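Local coordinates for protein phenol hydroxylase component phO (PDB 3U52) that probably serves as the small accessory subunit of a multicomponent phenol hydroxylase, the oxygenase that adds a hydroxyl group to phenol, at residues Leu42-Gly47 with Asp55-Pro60. Numbering follows the deposited sequence.
Sequences LLVQPG and DEILKP
I57 carries the helix side of this contact and meets L42 and V44 of the strand. Its side chain sets off toward the strand, and its two branches meet different residues. CG2 lies anti to the backbone N and takes L42, with L42 CD2 at 3.8 Å from I57 CG2. The other leucine methyl, CD1, stands a little farther from the same I57 CG2, at 4.1 Å, so the fork of L42 faces this one methyl from a single side. The two side chains run past each other in opposite senses. CG1 is anti to the carbonyl carbon (chi1 -54°) and, with chi2 extended at 168°, carries CD1 out to V44. I57 CD1 ends 3.7 Å from V44 CG2. No hydrogen bond crosses between the segments; the contact is apolar and mostly buried. Next along the helix, L58 packs on V28 of strand 24-29, which L42 also touches. K59 NZ is hydrogen-bonded to S68 O. Strand 40-44 pairs antiparallel with 24-29 at one edge of the chain's mixed sheet. Helix 50-62 follows that strand and packs against it; the beta-beta-alpha-beta-beta-beta order and 2-1-5-3-4 sheet match a ubiquitin-like beta-grasp fold.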
loop_
_atom_site.group_PDB
_atom_site.type_symbol
_atom_site.label_atom_id
_atom_site.label_comp_id
_atom_site.label_asym_id
_atom_site.label_seq_id
_atom_site.Cartn_x
_atom_site.Cartn_y
_atom_site.Cartn_z
ATOM N N LEU E 42 -12.495 21.957 -47.406
ATOM C CA LEU E 42 -13.063 23.299 -47.509
ATOM C C LEU E 42 -14.613 23.268 -47.648
ATOM O O LEU E 42 -15.184 22.286 -48.168
ATOM C CB LEU E 42 -12.427 24.014 -48.705
ATOM C CG LEU E 42 -10.901 23.880 -48.816
ATOM C CD1 LEU E 42 -10.499 24.171 -50.268
ATOM C CD2 LEU E 42 -10.211 24.847 -47.878
ATOM N N LEU E 43 -15.268 24.330 -47.156
ATOM C CA LEU E 43 -16.694 24.560 -47.341
ATOM C C LEU E 43 -16.784 25.811 -48.196
ATOM O O LEU E 43 -16.287 26.889 -47.830
ATOM C CB LEU E 43 -17.409 24.811 -46.014
ATOM C CG LEU E 43 -18.943 24.689 -46.151
ATOM C CD1 LEU E 43 -19.362 23.241 -46.329
ATOM C CD2 LEU E 43 -19.694 25.312 -44.995
ATOM N N VAL E 44 -17.487 25.649 -49.307
ATOM C CA VAL E 44 -17.351 26.488 -50.488
ATOM C C VAL E 44 -18.763 26.714 -51.089
ATOM O O VAL E 44 -19.646 25.844 -50.965
ATOM C CB VAL E 44 -16.388 25.692 -51.415
ATOM C CG1 VAL E 44 -17.013 25.083 -52.644
ATOM C CG2 VAL E 44 -15.050 26.302 -51.562
ATOM N N GLN E 45 -18.973 27.881 -51.708
ATOM C CA GLN E 45 -20.262 28.176 -52.377
ATOM C C GLN E 45 -20.177 27.610 -53.791
ATOM O O GLN E 45 -19.312 28.026 -54.555
ATOM C CB GLN E 45 -20.568 29.697 -52.415
ATOM C CG GLN E 45 -19.891 30.605 -51.307
ATOM C CD GLN E 45 -20.742 30.851 -50.031
ATOM O OE1 GLN E 45 -21.959 30.576 -50.003
ATOM N NE2 GLN E 45 -20.089 31.376 -48.959
ATOM N N PRO E 46 -21.069 26.670 -54.158
ATOM C CA PRO E 46 -21.045 26.071 -55.505
ATOM C C PRO E 46 -21.118 27.132 -56.646
ATOM O O PRO E 46 -20.704 26.875 -57.783
ATOM C CB PRO E 46 -22.271 25.156 -55.510
ATOM C CG PRO E 46 -23.071 25.512 -54.278
ATOM C CD PRO E 46 -22.171 26.147 -53.324
ATOM N N GLY E 47 -21.591 28.328 -56.320
ATOM C CA GLY E 47 -21.631 29.413 -57.286
ATOM C C GLY E 47 -20.351 30.229 -57.452
ATOM O O GLY E 47 -20.234 30.988 -58.431
ATOM N N ASP E 55 -8.000 32.513 -55.532
ATOM C CA ASP E 55 -7.515 33.735 -54.874
ATOM C C ASP E 55 -8.044 33.963 -53.467
ATOM O O ASP E 55 -7.348 34.548 -52.654
ATOM C CB ASP E 55 -7.747 35.005 -55.721
ATOM C CG ASP E 55 -7.169 34.895 -57.143
ATOM O OD1 ASP E 55 -6.075 34.277 -57.323
ATOM O OD2 ASP E 55 -7.810 35.465 -58.081
ATOM N N GLU E 56 -9.268 33.547 -53.176
ATOM C CA GLU E 56 -9.846 33.830 -51.864
ATOM C C GLU E 56 -9.616 32.710 -50.826
ATOM O O GLU E 56 -9.597 32.976 -49.619
ATOM C CB GLU E 56 -11.364 34.116 -51.958
ATOM C CG GLU E 56 -11.820 35.288 -52.878
ATOM C CD GLU E 56 -13.356 35.377 -52.960
ATOM O OE1 GLU E 56 -13.887 36.154 -53.793
ATOM O OE2 GLU E 56 -14.040 34.661 -52.187
ATOM N N ILE E 57 -9.492 31.473 -51.295
ATOM C CA ILE E 57 -9.383 30.315 -50.397
ATOM C C ILE E 57 -8.066 29.573 -50.501
ATOM O O ILE E 57 -7.363 29.440 -49.492
ATOM C CB ILE E 57 -10.563 29.344 -50.536
ATOM C CG1 ILE E 57 -11.882 30.100 -50.359
ATOM C CG2 ILE E 57 -10.484 28.240 -49.472
ATOM C CD1 ILE E 57 -13.065 29.330 -50.738
ATOM N N LEU E 58 -7.704 29.119 -51.696
ATOM C CA LEU E 58 -6.490 28.306 -51.846
ATOM C C LEU E 58 -5.174 29.052 -51.531
ATOM O O LEU E 58 -4.310 28.565 -50.802
ATOM C CB LEU E 58 -6.477 27.643 -53.224
ATOM C CG LEU E 58 -5.562 26.438 -53.395
ATOM C CD1 LEU E 58 -5.927 25.350 -52.332
ATOM C CD2 LEU E 58 -5.643 25.881 -54.839
ATOM N N LYS E 59 -5.029 30.255 -52.047
ATOM C CA LYS E 59 -3.852 31.078 -51.754
ATOM C C LYS E 59 -3.630 31.387 -50.233
ATOM O O LYS E 59 -2.540 31.186 -49.717
ATOM C CB LYS E 59 -3.939 32.363 -52.592
ATOM C CG LYS E 59 -2.679 32.712 -53.333
ATOM C CD LYS E 59 -2.338 31.675 -54.399
ATOM C CE LYS E 59 -0.808 31.515 -54.567
ATOM N NZ LYS E 59 0.048 32.754 -54.471
ATOM N N PRO E 60 -4.650 31.921 -49.523
ATOM C CA PRO E 60 -4.569 32.033 -48.049
ATOM C C PRO E 60 -4.274 30.742 -47.283
ATOM O O PRO E 60 -3.471 30.757 -46.381
ATOM C CB PRO E 60 -5.961 32.535 -47.675
ATOM C CG PRO E 60 -6.341 33.360 -48.847
ATOM C CD PRO E 60 -5.892 32.524 -50.018
#